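Local coordinates for uncharacterized protein (Sinorhizobium meliloti, PDB 4DNH), which is of unknown function but adopts a TIM-barrel fold and may be related to dihydrodipicolinate synthase, at residues K225-K230 with R251-D256. Residues are numbered along the deposited sequence; the frame is centred on the assembly and turned at random.
With GOL (glycerol), chain B.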
ATOM      1  N   LYS A 225       7.039  14.706 -16.776  1.00 70.57           N
ATOM      2  CA  LYS A 225       5.819  13.920 -16.656  1.00 68.24           C
ATOM      3  C   LYS A 225       5.825  12.906 -15.512  1.00 63.15           C
ATOM      4  O   LYS A 225       4.885  12.127 -15.378  1.00 59.59           O
ATOM      5  CB  LYS A 225       5.502  13.215 -17.979  1.00 69.88           C
ATOM      6  CG  LYS A 225       4.190  13.651 -18.604  1.00 72.38           C
ATOM      7  CD  LYS A 225       4.307  14.932 -19.414  1.00 74.71           C
ATOM      8  CE  LYS A 225       2.967  15.296 -20.043  1.00 72.12           C
ATOM      9  NZ  LYS A 225       2.416  14.180 -20.863  1.00 69.14           N
ATOM     10  N   VAL A 226       6.876  12.917 -14.690  1.00 62.62           N
ATOM     11  CA  VAL A 226       7.021  11.937 -13.604  1.00 56.71           C
ATOM     12  C   VAL A 226       7.258  12.622 -12.258  1.00 55.77           C
ATOM     13  O   VAL A 226       8.347  13.133 -11.996  1.00 57.79           O
ATOM     14  CB  VAL A 226       8.138  10.903 -13.915  1.00 55.15           C
ATOM     15  CG1 VAL A 226       8.418  10.000 -12.719  1.00 54.09           C
ATOM     16  CG2 VAL A 226       7.764  10.053 -15.125  1.00 54.41           C
ATOM     17  N   ASP A 227       6.231  12.634 -11.414  1.00 54.83           N
ATOM     18  CA  ASP A 227       6.341  13.172 -10.057  1.00 56.95           C
ATOM     19  C   ASP A 227       7.246  12.288  -9.204  1.00 56.84           C
ATOM     20  O   ASP A 227       8.068  12.796  -8.440  1.00 57.63           O
ATOM     21  CB  ASP A 227       4.954  13.312  -9.419  1.00 61.33           C
ATOM     22  CG  ASP A 227       5.005  13.797  -7.964  1.00 68.33           C
ATOM     23  OD1 ASP A 227       5.220  15.011  -7.730  1.00 72.72           O
ATOM     24  OD2 ASP A 227       4.800  12.964  -7.051  1.00 68.94           O
ATOM     25  N   GLY A 228       7.116  10.967  -9.352  1.00 56.55           N
ATOM     26  CA  GLY A 228       7.969  10.041  -8.606  1.00 59.24           C
ATOM     27  C   GLY A 228       7.959   8.579  -9.018  1.00 59.13           C
ATOM     28  O   GLY A 228       7.264   8.190  -9.958  1.00 62.16           O
ATOM     29  N   ILE A 229       8.754   7.771  -8.321  1.00 54.32           N
ATOM     30  CA  ILE A 229       8.736   6.315  -8.504  1.00 52.50           C
ATOM     31  C   ILE A 229       8.545   5.641  -7.152  1.00 51.54           C
ATOM     32  O   ILE A 229       9.177   6.039  -6.161  1.00 51.99           O
ATOM     33  CB  ILE A 229       9.989   5.768  -9.261  1.00 54.05           C
ATOM     34  CG1 ILE A 229      10.163   4.275  -9.030  1.00 53.91           C
ATOM     35  CG2 ILE A 229      11.272   6.470  -8.839  1.00 54.96           C
ATOM     36  CD1 ILE A 229      10.879   3.563 -10.152  1.00 55.72           C
ATOM     37  N   LYS A 230       7.634   4.665  -7.107  1.00 49.93           N
ATOM     38  CA  LYS A 230       7.459   3.812  -5.933  1.00 49.77           C
ATOM     39  C   LYS A 230       8.092   2.464  -6.214  1.00 51.32           C
ATOM     40  O   LYS A 230       7.706   1.768  -7.157  1.00 51.87           O
ATOM     41  CB  LYS A 230       5.985   3.610  -5.586  1.00 48.69           C
ATOM     42  CG  LYS A 230       5.749   2.557  -4.512  1.00 49.07           C
ATOM     43  CD  LYS A 230       4.271   2.234  -4.313  1.00 49.80           C
ATOM     44  CE  LYS A 230       4.113   1.055  -3.358  1.00 51.87           C
ATOM     45  NZ  LYS A 230       2.707   0.697  -3.012  1.00 53.09           N
ATOM     46  N   ARG A 251      10.607  12.472  -7.324  1.00 59.86           N
ATOM     47  CA  ARG A 251      10.665  11.938  -5.953  1.00 58.42           C
ATOM     48  C   ARG A 251      10.824  10.405  -5.864  1.00 56.62           C
ATOM     49  O   ARG A 251      10.406   9.670  -6.762  1.00 55.98           O
ATOM     50  CB  ARG A 251       9.426  12.342  -5.173  1.00 55.49           C
ATOM     51  CG  ARG A 251       9.219  13.827  -4.963  1.00 54.00           C
ATOM     52  CD  ARG A 251       7.891  14.018  -4.241  1.00 53.31           C
ATOM     53  NE  ARG A 251       7.624  15.403  -3.844  1.00 55.95           N
ATOM     54  CZ  ARG A 251       8.230  16.051  -2.846  1.00 55.39           C
ATOM     55  NH1 ARG A 251       9.185  15.469  -2.110  1.00 52.69           N
ATOM     56  NH2 ARG A 251       7.876  17.306  -2.595  1.00 56.86           N
HETATM   57  N   MSE A 252      11.433   9.937  -4.772  1.00 56.09           N
HETATM   58  CA  MSE A 252      11.505   8.500  -4.463  1.00 55.04           C
HETATM   59  C   MSE A 252      10.472   8.204  -3.412  1.00 54.40           C
HETATM   60  O   MSE A 252      10.584   8.652  -2.260  1.00 55.86           O
HETATM   61  CB  MSE A 252      12.902   8.119  -3.970  1.00 56.91           C
HETATM   62  CG  MSE A 252      13.044   6.691  -3.427  1.00 62.30           C
HETATM   63 SE   MSE A 252      12.623   5.279  -4.752  1.00 75.57          SE
HETATM   64  CE  MSE A 252      14.325   5.237  -5.744  1.00 72.83           C
ATOM     65  N   TYR A 253       9.432   7.473  -3.793  1.00 51.15           N
ATOM     66  CA  TYR A 253       8.439   7.056  -2.814  1.00 48.90           C
ATOM     67  C   TYR A 253       8.797   5.649  -2.361  1.00 49.23           C
ATOM     68  O   TYR A 253       8.828   4.720  -3.179  1.00 50.24           O
ATOM     69  CB  TYR A 253       7.025   7.095  -3.397  1.00 47.35           C
ATOM     70  CG  TYR A 253       6.467   8.499  -3.644  1.00 47.76           C
ATOM     71  CD1 TYR A 253       5.938   9.257  -2.596  1.00 45.21           C
ATOM     72  CD2 TYR A 253       6.443   9.049  -4.934  1.00 47.99           C
ATOM     73  CE1 TYR A 253       5.422  10.519  -2.817  1.00 46.49           C
ATOM     74  CE2 TYR A 253       5.926  10.311  -5.164  1.00 48.66           C
ATOM     75  CZ  TYR A 253       5.418  11.044  -4.102  1.00 48.15           C
ATOM     76  OH  TYR A 253       4.911  12.306  -4.314  1.00 47.45           O
ATOM     77  N   THR A 254       9.078   5.485  -1.070  1.00 47.11           N
ATOM     78  CA  THR A 254       9.392   4.158  -0.564  1.00 46.38           C
ATOM     79  C   THR A 254       8.161   3.231  -0.533  1.00 45.03           C
ATOM     80  O   THR A 254       7.060   3.648  -0.198  1.00 43.76           O
ATOM     81  CB  THR A 254      10.186   4.164   0.767  1.00 46.07           C
ATOM     82  OG1 THR A 254      10.778   2.872   0.936  1.00 50.36           O
ATOM     83  CG2 THR A 254       9.320   4.476   1.981  1.00 43.35           C
ATOM     84  N   GLY A 255       8.367   1.989  -0.941  1.00 46.46           N
ATOM     85  CA  GLY A 255       7.307   1.004  -0.999  1.00 44.91           C
ATOM     86  C   GLY A 255       7.768  -0.131  -0.137  1.00 45.17           C
ATOM     87  O   GLY A 255       7.113  -1.159  -0.040  1.00 45.70           O
ATOM     88  N   ASP A 256       8.906   0.100   0.506  1.00 46.51           N
ATOM     89  CA  ASP A 256       9.582  -0.882   1.327  1.00 47.59           C
ATOM     90  C   ASP A 256       8.996  -0.883   2.735  1.00 47.12           C
ATOM     91  O   ASP A 256       9.416  -0.101   3.598  1.00 49.23           O
ATOM     92  CB  ASP A 256      11.080  -0.557   1.345  1.00 49.75           C
ATOM     93  CG  ASP A 256      11.931  -1.689   1.872  1.00 49.25           C
ATOM     94  OD1 ASP A 256      11.516  -2.334   2.852  1.00 46.28           O
ATOM     95  OD2 ASP A 256      13.036  -1.913   1.315  1.00 52.63           O
TER
HETATM   96  C1  GOL B 500       3.253  -3.212  -2.239  1.00 42.66           C
HETATM   97  O1  GOL B 500       2.977  -2.175  -3.183  1.00 43.89           O
HETATM   98  C2  GOL B 500       3.816  -2.584  -0.974  1.00 42.58           C
HETATM   99  O2  GOL B 500       4.971  -1.782  -1.297  1.00 42.13           O
HETATM  100  C3  GOL B 500       2.733  -1.748  -0.300  1.00 41.22           C
HETATM  101  O3  GOL B 500       3.339  -0.875   0.663  1.00 41.63           O
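Asp227 and Tyr253 meet tip to edge: OD2 receives the Tyr253 OH hydrogen bond at 2.8 Å on its syn lone pair and lies in the plane of the ring, although carboxylate and ring planes are turned 35° apart. Arg152 forms a salt bridge to the same OD2, which would favour the charged carboxylate. The strands run parallel, their N-to-C directions 21° apart, pairing Gly228 with Arg251, Ile229 with Met252 and Lys230 with Tyr253. Three backbone bonds hold this register: Arg251 N to Asp227 O (2.8 Å), from the corner before the strand, Ile229 N to Arg251 O (3.0 Å) and Tyr253 N to Ile229 O (2.8 Å). The CE2 edge of the Tyr253 ring passes Gly228 CA at 4.0 Å, beside a residue that has no side chain.

Lys230 can be followed outward. Lys230 CB lies 3.9 Å from Tyr253 O; CG, anti to the backbone N (chi1 171°), meets that oxygen too and Gly255 CA; the chain then stays extended, bringing CE beside Gly255 and glycerol, until Lys230 NZ donates to glycerol O1 at 2.9 Å. Glycerol O2 in turn donates to Gly255 O, just past strand 251-254; Ser232, Asp257 and Gly277 N also bond glycerol. Glycerol probably came from the crystallisation liquor, yet it occupies the C-terminal end of barrel strands, where TIM-barrel active sites lie.

On the opposite face Met252, a selenomethionine, packs against helix 236-243, which connects the two strands in a beta-alpha-beta crossover. Lys230 and Tyr253 instead face the barrel interior, touching flanking strands 186-191 and 273-276.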